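PDB 3S9J: member of DUF4221 family from Bacteroides vulgatus, which is of unknown function but folds as a six-bladed beta-propeller, an architecture used elsewhere for both binding and catalysis. Local coordinates for residues 278-283 with 331-336; 298-303 with 325-330. All coordinates share one frame; numbering follows the deposited sequence.

Contact 1: residues 278-283 with 331-336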
loop_
_atom_site.group_PDB
_atom_site.type_symbol
_atom_site.label_atom_id
_atom_site.label_comp_id
_atom_site.label_asym_id
_atom_site.label_seq_id
_atom_site.Cartn_x
_atom_site.Cartn_y
_atom_site.Cartn_z
ATOM N N VAL A 278 -4.312 3.340 16.538
ATOM C CA VAL A 278 -2.942 2.826 16.589
ATOM C C VAL A 278 -2.412 2.698 15.168
ATOM O O VAL A 278 -3.160 2.860 14.216
ATOM C CB VAL A 278 -2.875 1.446 17.319
ATOM C CG1 VAL A 278 -3.298 1.577 18.781
ATOM C CG2 VAL A 278 -3.739 0.415 16.616
ATOM N N TYR A 279 -1.117 2.443 15.039
ATOM C CA TYR A 279 -0.489 2.190 13.746
ATOM C C TYR A 279 0.175 0.830 13.757
ATOM O O TYR A 279 0.651 0.371 14.797
ATOM C CB TYR A 279 0.568 3.248 13.426
ATOM C CG TYR A 279 0.036 4.655 13.391
ATOM C CD1 TYR A 279 -0.118 5.391 14.575
ATOM C CD2 TYR A 279 -0.323 5.254 12.180
ATOM C CE1 TYR A 279 -0.636 6.701 14.543
ATOM C CE2 TYR A 279 -0.823 6.553 12.141
ATOM C CZ TYR A 279 -0.982 7.264 13.316
ATOM O OH TYR A 279 -1.477 8.542 13.279
ATOM N N TYR A 280 0.213 0.201 12.591
ATOM C CA TYR A 280 0.918 -1.060 12.380
ATOM C C TYR A 280 2.011 -0.835 11.336
ATOM O O TYR A 280 1.724 -0.372 10.225
ATOM C CB TYR A 280 -0.026 -2.156 11.888
ATOM C CG TYR A 280 -1.232 -2.359 12.755
ATOM C CD1 TYR A 280 -1.109 -2.857 14.038
ATOM C CD2 TYR A 280 -2.519 -2.073 12.281
ATOM C CE1 TYR A 280 -2.216 -3.022 14.862
ATOM C CE2 TYR A 280 -3.644 -2.249 13.101
ATOM C CZ TYR A 280 -3.483 -2.739 14.383
ATOM O OH TYR A 280 -4.581 -2.897 15.214
ATOM N N ARG A 281 3.247 -1.185 11.671
ATOM C CA ARG A 281 4.310 -1.189 10.685
ATOM C C ARG A 281 4.801 -2.618 10.474
ATOM O O ARG A 281 5.195 -3.323 11.421
ATOM C CB ARG A 281 5.472 -0.280 11.100
ATOM C CG ARG A 281 6.410 -0.006 9.950
ATOM C CD ARG A 281 7.611 0.851 10.317
ATOM N NE ARG A 281 8.255 1.335 9.106
ATOM C CZ ARG A 281 9.476 1.835 9.022
ATOM N NH1 ARG A 281 10.264 1.916 10.102
ATOM N NH2 ARG A 281 9.918 2.236 7.838
ATOM N N PHE A 282 4.784 -3.052 9.226
ATOM C CA PHE A 282 5.242 -4.396 8.888
ATOM C C PHE A 282 6.757 -4.360 8.624
ATOM O O PHE A 282 7.262 -3.411 8.017
ATOM C CB PHE A 282 4.516 -4.899 7.630
ATOM C CG PHE A 282 3.079 -5.334 7.864
ATOM C CD1 PHE A 282 2.120 -4.428 8.309
ATOM C CD2 PHE A 282 2.686 -6.633 7.626
ATOM C CE1 PHE A 282 0.810 -4.833 8.517
ATOM C CE2 PHE A 282 1.384 -7.051 7.838
ATOM C CZ PHE A 282 0.427 -6.131 8.273
ATOM N N ALA A 283 7.463 -5.407 9.052
ATOM C CA ALA A 283 8.912 -5.527 8.846
ATOM C C ALA A 283 9.202 -6.896 8.254
ATOM O O ALA A 283 8.663 -7.884 8.738
ATOM C CB ALA A 283 9.625 -5.370 10.178
ATOM N N SER A 331 -3.484 -7.081 3.332
ATOM C CA SER A 331 -3.824 -6.806 4.724
ATOM C C SER A 331 -4.757 -5.590 4.756
ATOM O O SER A 331 -4.674 -4.730 3.878
ATOM C CB SER A 331 -2.563 -6.534 5.565
ATOM O OG SER A 331 -1.787 -7.711 5.686
ATOM N N PHE A 332 -5.638 -5.548 5.748
ATOM C CA PHE A 332 -6.493 -4.383 5.970
ATOM C C PHE A 332 -6.934 -4.295 7.410
ATOM O O PHE A 332 -6.946 -5.290 8.149
ATOM C CB PHE A 332 -7.719 -4.404 5.059
ATOM C CG PHE A 332 -8.774 -5.436 5.425
ATOM C CD1 PHE A 332 -8.729 -6.721 4.871
ATOM C CD2 PHE A 332 -9.839 -5.122 6.264
ATOM C CE1 PHE A 332 -9.685 -7.670 5.172
ATOM C CE2 PHE A 332 -10.819 -6.088 6.583
ATOM C CZ PHE A 332 -10.745 -7.362 6.025
ATOM N N VAL A 333 -7.277 -3.090 7.834
ATOM C CA VAL A 333 -7.831 -2.910 9.184
ATOM C C VAL A 333 -9.349 -2.853 9.058
ATOM O O VAL A 333 -9.883 -2.048 8.286
ATOM C CB VAL A 333 -7.340 -1.622 9.831
ATOM C CG1 VAL A 333 -8.015 -1.420 11.247
ATOM C CG2 VAL A 333 -5.803 -1.634 9.952
ATOM N N GLY A 334 -10.030 -3.724 9.797
ATOM C CA GLY A 334 -11.481 -3.739 9.911
ATOM C C GLY A 334 -11.924 -3.319 11.294
ATOM O O GLY A 334 -11.098 -3.068 12.169
ATOM N N ARG A 335 -13.233 -3.265 11.504
ATOM C CA ARG A 335 -13.769 -2.942 12.844
ATOM C C ARG A 335 -13.170 -3.788 13.957
ATOM O O ARG A 335 -12.873 -3.263 15.027
ATOM C CB ARG A 335 -15.285 -3.095 12.855
ATOM C CG ARG A 335 -16.019 -2.068 12.017
ATOM C CD ARG A 335 -17.505 -2.466 11.921
ATOM N NE ARG A 335 -18.280 -1.468 11.207
ATOM C CZ ARG A 335 -19.611 -1.462 11.105
ATOM N NH1 ARG A 335 -20.354 -2.408 11.658
ATOM N NH2 ARG A 335 -20.199 -0.485 10.449
ATOM N N GLU A 336 -12.991 -5.091 13.719
ATOM C CA GLU A 336 -12.564 -6.028 14.752
ATOM C C GLU A 336 -11.061 -6.118 14.971
ATOM O O GLU A 336 -10.598 -6.639 16.013
ATOM C CB GLU A 336 -13.099 -7.424 14.448
ATOM C CG GLU A 336 -14.627 -7.558 14.553
ATOM C CD GLU A 336 -15.179 -7.171 15.921
ATOM O OE1 GLU A 336 -14.522 -7.416 16.956
ATOM O OE2 GLU A 336 -16.277 -6.597 15.952
#
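Two neighbouring blades of the propeller meet where the ring of Tyr280 presents its edge to Val333. The methyl CG2 of Val333 lies near the ring plane, 3.9 Å from Tyr280 CE2 and 4.0 Å from CD2, so it abuts one side of the ring instead of lying over a face. The Val333 torsion (chi1 177°) turns CG1 anti to the backbone N and leaves CG2 as the branch that meets the tyrosine. One step along, Phe282 approaches Ser331 with the far end of its ring: CZ stands 3.8 Å from Ser331 OG and 4.1 Å from Ser331 CB. The serine hydroxyl meets this ring obliquely and spends its hydrogen bond elsewhere, on the carbonyl of Tyr328. The phenolic OH of Tyr280 is likewise satisfied beyond the contact, by Asp273. Buried polar groups are thus bonded beside the seam, and what remains between the segments is van der Waals packing, apolar between Tyr280 and Val333, whose CA atoms are still 9.5 Å apart. Leu338 touches both members of the Tyr280–Val333 pair, and Ile340 both Phe282 and Ser331. These two residues belong to strand 337-341, next to 327-334 in its sheet. On the other blade, strand 278-284 runs between 266-273 and 304-309, whose Val306 and Val308 pack on Tyr280.

Contact 2: residues 298-303 with 325-330. With GOL (glycerol), chain S; FMT (formic acid), chain K.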
loop_
_atom_site.group_PDB
_atom_site.type_symbol
_atom_site.label_atom_id
_atom_site.label_comp_id
_atom_site.label_asym_id
_atom_site.label_seq_id
_atom_site.Cartn_x
_atom_site.Cartn_y
_atom_site.Cartn_z
ATOM N N THR A 298 8.306 -11.214 -3.381
ATOM C CA THR A 298 8.670 -11.621 -2.029
ATOM C C THR A 298 8.485 -13.132 -1.888
ATOM O O THR A 298 7.422 -13.718 -2.266
ATOM C CB THR A 298 7.848 -10.867 -0.968
ATOM O OG1 THR A 298 8.025 -9.455 -1.160
ATOM C CG2 THR A 298 8.257 -11.313 0.467
ATOM N N PRO A 299 9.525 -13.817 -1.395
ATOM C CA PRO A 299 9.412 -15.251 -1.262
ATOM C C PRO A 299 8.308 -15.669 -0.310
ATOM O O PRO A 299 8.063 -14.999 0.693
ATOM C CB PRO A 299 10.779 -15.653 -0.640
ATOM C CG PRO A 299 11.686 -14.604 -1.062
ATOM C CD PRO A 299 10.891 -13.345 -1.077
ATOM N N LYS A 300 7.688 -16.805 -0.613
ATOM C CA LYS A 300 6.562 -17.287 0.193
ATOM C C LYS A 300 7.044 -17.624 1.597
ATOM O O LYS A 300 6.270 -17.618 2.539
ATOM C CB LYS A 300 5.934 -18.523 -0.444
ATOM C CG LYS A 300 5.540 -18.371 -1.905
ATOM C CD LYS A 300 4.740 -17.157 -2.192
ATOM C CE LYS A 300 4.293 -17.188 -3.656
ATOM N NZ LYS A 300 3.460 -16.052 -3.929
ATOM N N GLY A 301 8.341 -17.927 1.751
ATOM C CA GLY A 301 8.878 -18.266 3.061
ATOM C C GLY A 301 9.437 -17.122 3.889
ATOM O O GLY A 301 9.933 -17.361 4.990
ATOM N N LYS A 302 9.339 -15.886 3.400
ATOM C CA LYS A 302 9.939 -14.760 4.120
ATOM C C LYS A 302 9.173 -14.485 5.414
ATOM O O LYS A 302 7.964 -14.379 5.415
ATOM C CB LYS A 302 10.049 -13.506 3.235
ATOM C CG LYS A 302 11.090 -12.498 3.781
ATOM C CD LYS A 302 11.322 -11.357 2.784
ATOM C CE LYS A 302 12.546 -10.517 3.195
ATOM N NZ LYS A 302 12.745 -9.229 2.404
ATOM N N GLU A 303 9.883 -14.443 6.524
ATOM C CA GLU A 303 9.248 -14.139 7.798
ATOM C C GLU A 303 9.043 -12.644 7.931
ATOM O O GLU A 303 9.689 -11.847 7.225
ATOM C CB GLU A 303 10.082 -14.685 8.934
ATOM C CG GLU A 303 10.179 -16.203 8.876
ATOM C CD GLU A 303 11.243 -16.773 9.773
ATOM O OE1 GLU A 303 12.342 -16.162 9.874
ATOM O OE2 GLU A 303 10.970 -17.853 10.345
ATOM N N LYS A 325 2.724 -18.970 5.391
ATOM C CA LYS A 325 1.395 -18.967 5.999
ATOM C C LYS A 325 0.552 -17.775 5.584
ATOM O O LYS A 325 -0.619 -17.957 5.214
ATOM C CB LYS A 325 1.514 -18.990 7.525
ATOM C CG LYS A 325 0.156 -19.163 8.222
ATOM C CD LYS A 325 0.279 -19.510 9.713
ATOM C CE LYS A 325 -1.138 -19.788 10.276
ATOM N NZ LYS A 325 -1.107 -20.046 11.725
ATOM N N TYR A 326 1.119 -16.575 5.636
ATOM C CA TYR A 326 0.382 -15.368 5.341
ATOM C C TYR A 326 0.788 -14.738 4.023
ATOM O O TYR A 326 1.922 -14.900 3.548
ATOM C CB TYR A 326 0.599 -14.334 6.464
ATOM C CG TYR A 326 0.158 -14.856 7.788
ATOM C CD1 TYR A 326 -1.190 -14.849 8.144
ATOM C CD2 TYR A 326 1.074 -15.374 8.696
ATOM C CE1 TYR A 326 -1.610 -15.355 9.366
ATOM C CE2 TYR A 326 0.657 -15.880 9.921
ATOM C CZ TYR A 326 -0.675 -15.866 10.240
ATOM O OH TYR A 326 -1.103 -16.391 11.422
ATOM N N PHE A 327 -0.150 -14.000 3.431
ATOM C CA PHE A 327 0.106 -13.187 2.266
ATOM C C PHE A 327 -0.115 -11.745 2.744
ATOM O O PHE A 327 -1.221 -11.181 2.616
ATOM C CB PHE A 327 -0.814 -13.571 1.095
ATOM C CG PHE A 327 -0.381 -12.971 -0.200
ATOM C CD1 PHE A 327 0.537 -13.638 -1.015
ATOM C CD2 PHE A 327 -0.788 -11.706 -0.573
ATOM C CE1 PHE A 327 0.988 -13.055 -2.217
ATOM C CE2 PHE A 327 -0.335 -11.147 -1.760
ATOM C CZ PHE A 327 0.553 -11.815 -2.563
ATOM N N TYR A 328 0.917 -11.176 3.382
ATOM C CA TYR A 328 0.732 -9.911 4.092
ATOM C C TYR A 328 0.576 -8.715 3.166
ATOM O O TYR A 328 0.168 -7.650 3.639
ATOM C CB TYR A 328 1.837 -9.671 5.135
ATOM C CG TYR A 328 3.243 -9.634 4.592
ATOM C CD1 TYR A 328 3.723 -8.486 3.951
ATOM C CD2 TYR A 328 4.087 -10.714 4.709
ATOM C CE1 TYR A 328 5.011 -8.430 3.425
ATOM C CE2 TYR A 328 5.407 -10.659 4.216
ATOM C CZ TYR A 328 5.860 -9.532 3.578
ATOM O OH TYR A 328 7.120 -9.452 3.051
ATOM N N LYS A 329 0.862 -8.877 1.886
ATOM C CA LYS A 329 0.569 -7.856 0.904
ATOM C C LYS A 329 -0.931 -7.738 0.565
ATOM O O LYS A 329 -1.316 -6.892 -0.253
ATOM C CB LYS A 329 1.428 -8.027 -0.350
ATOM C CG LYS A 329 2.910 -7.856 -0.006
ATOM C CD LYS A 329 3.789 -7.766 -1.223
ATOM C CE LYS A 329 5.241 -7.636 -0.832
ATOM N NZ LYS A 329 6.181 -7.552 -2.013
HETATM N N MSE A 330 -1.748 -8.559 1.233
HETATM C CA MSE A 330 -3.199 -8.366 1.313
HETATM C C MSE A 330 -3.617 -8.280 2.780
HETATM O O MSE A 330 -3.966 -9.292 3.420
HETATM C CB MSE A 330 -3.946 -9.479 0.600
HETATM C CG MSE A 330 -3.989 -9.316 -0.916
HETATM SE SE MSE A 330 -5.328 -10.439 -1.761
HETATM C CE MSE A 330 -4.536 -12.188 -1.384
HETATM C C1 GOL S . 3.689 -11.313 0.759
HETATM O O1 GOL S . 2.313 -11.120 0.559
HETATM C C2 GOL S . 3.889 -12.770 1.205
HETATM O O2 GOL S . 3.440 -12.827 2.526
HETATM C C3 GOL S . 5.363 -13.115 1.197
HETATM O O3 GOL S . 5.554 -14.411 1.737
HETATM C C FMT K . 0.268 -16.792 -3.100
HETATM O O1 FMT K . 1.399 -16.939 -2.553
HETATM O O2 FMT K . 0.097 -16.271 -4.212
HETATM O O HOH W 1 5.845 -9.786 -3.692
#
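Lys300 reaches the edge of the Phe327 ring, its NZ near the ring plane and 4.2 Å from Phe327 CE1, while a bound glycerol occupies one face: GOL O1 sits 3.2 Å above the plane, over the centre. The same glycerol serves Tyr328, whose ring has GOL C1 over its centre. Thr298 CG2 comes obliquely to that ring at its phenolic end, 3.4 Å from Tyr328 OH, a hydroxyl hydrogen-bonded to Glu284. Glycerol, probably from the crystallisation liquor, bridges the two segments: GOL O3 donates to Pro299 O (2.8 Å), GOL O2 donates to Tyr326 O and accepts from Tyr328 N, and Lys329 N points at GOL O1 with an N-H...O angle of 164°. The direct polar link is made by Lys329, whose chain, straight beyond CG (chi2 -170°), lets NZ donate a hydrogen bond to Thr298 OG1 (2.8 Å). A water accepts from both Lys329 NZ and Thr298 N. A methionine in place of Lys329 would probably leave Thr298 OG1 without this donor and the water less firmly held. Lys300 NZ instead donates to O1 of a formic acid molecule (2.6 Å), probably also from the liquor and hydrogen-bonded to Tyr26 and Leu345 too. Residues 298-303 belong to the loop joining strands 278-284 and 304-309, with Thr298 and Pro299 touching helix 255-263; 325-330 holds the start of strand 327-334, turns a corner at 329 and 330, and packs on strand 337-341.

Overall arrangement
Contacts 1 and 2 illustrate how adjacent propeller blades are joined at more than one level. Their centres lie 16 Å apart, and both draw on strand 327-334, an edge strand at the other end from strand 8-19 of the sheet that 8-19 and 354-364 complete by bringing together the two ends of the chain. Their other halves belong to the preceding blade: contact 1 uses its strand 278-284, contact 2 the loop leading on to 304-309. Along the sequence, contact 2 is nested within the loop closed by contact 1. The two touch through Phe282 CE2 and Tyr328 CB, 3.8 Å apart, so the buried contact 1 adjoins the more polar, partly buried, ligand-occupied contact 2.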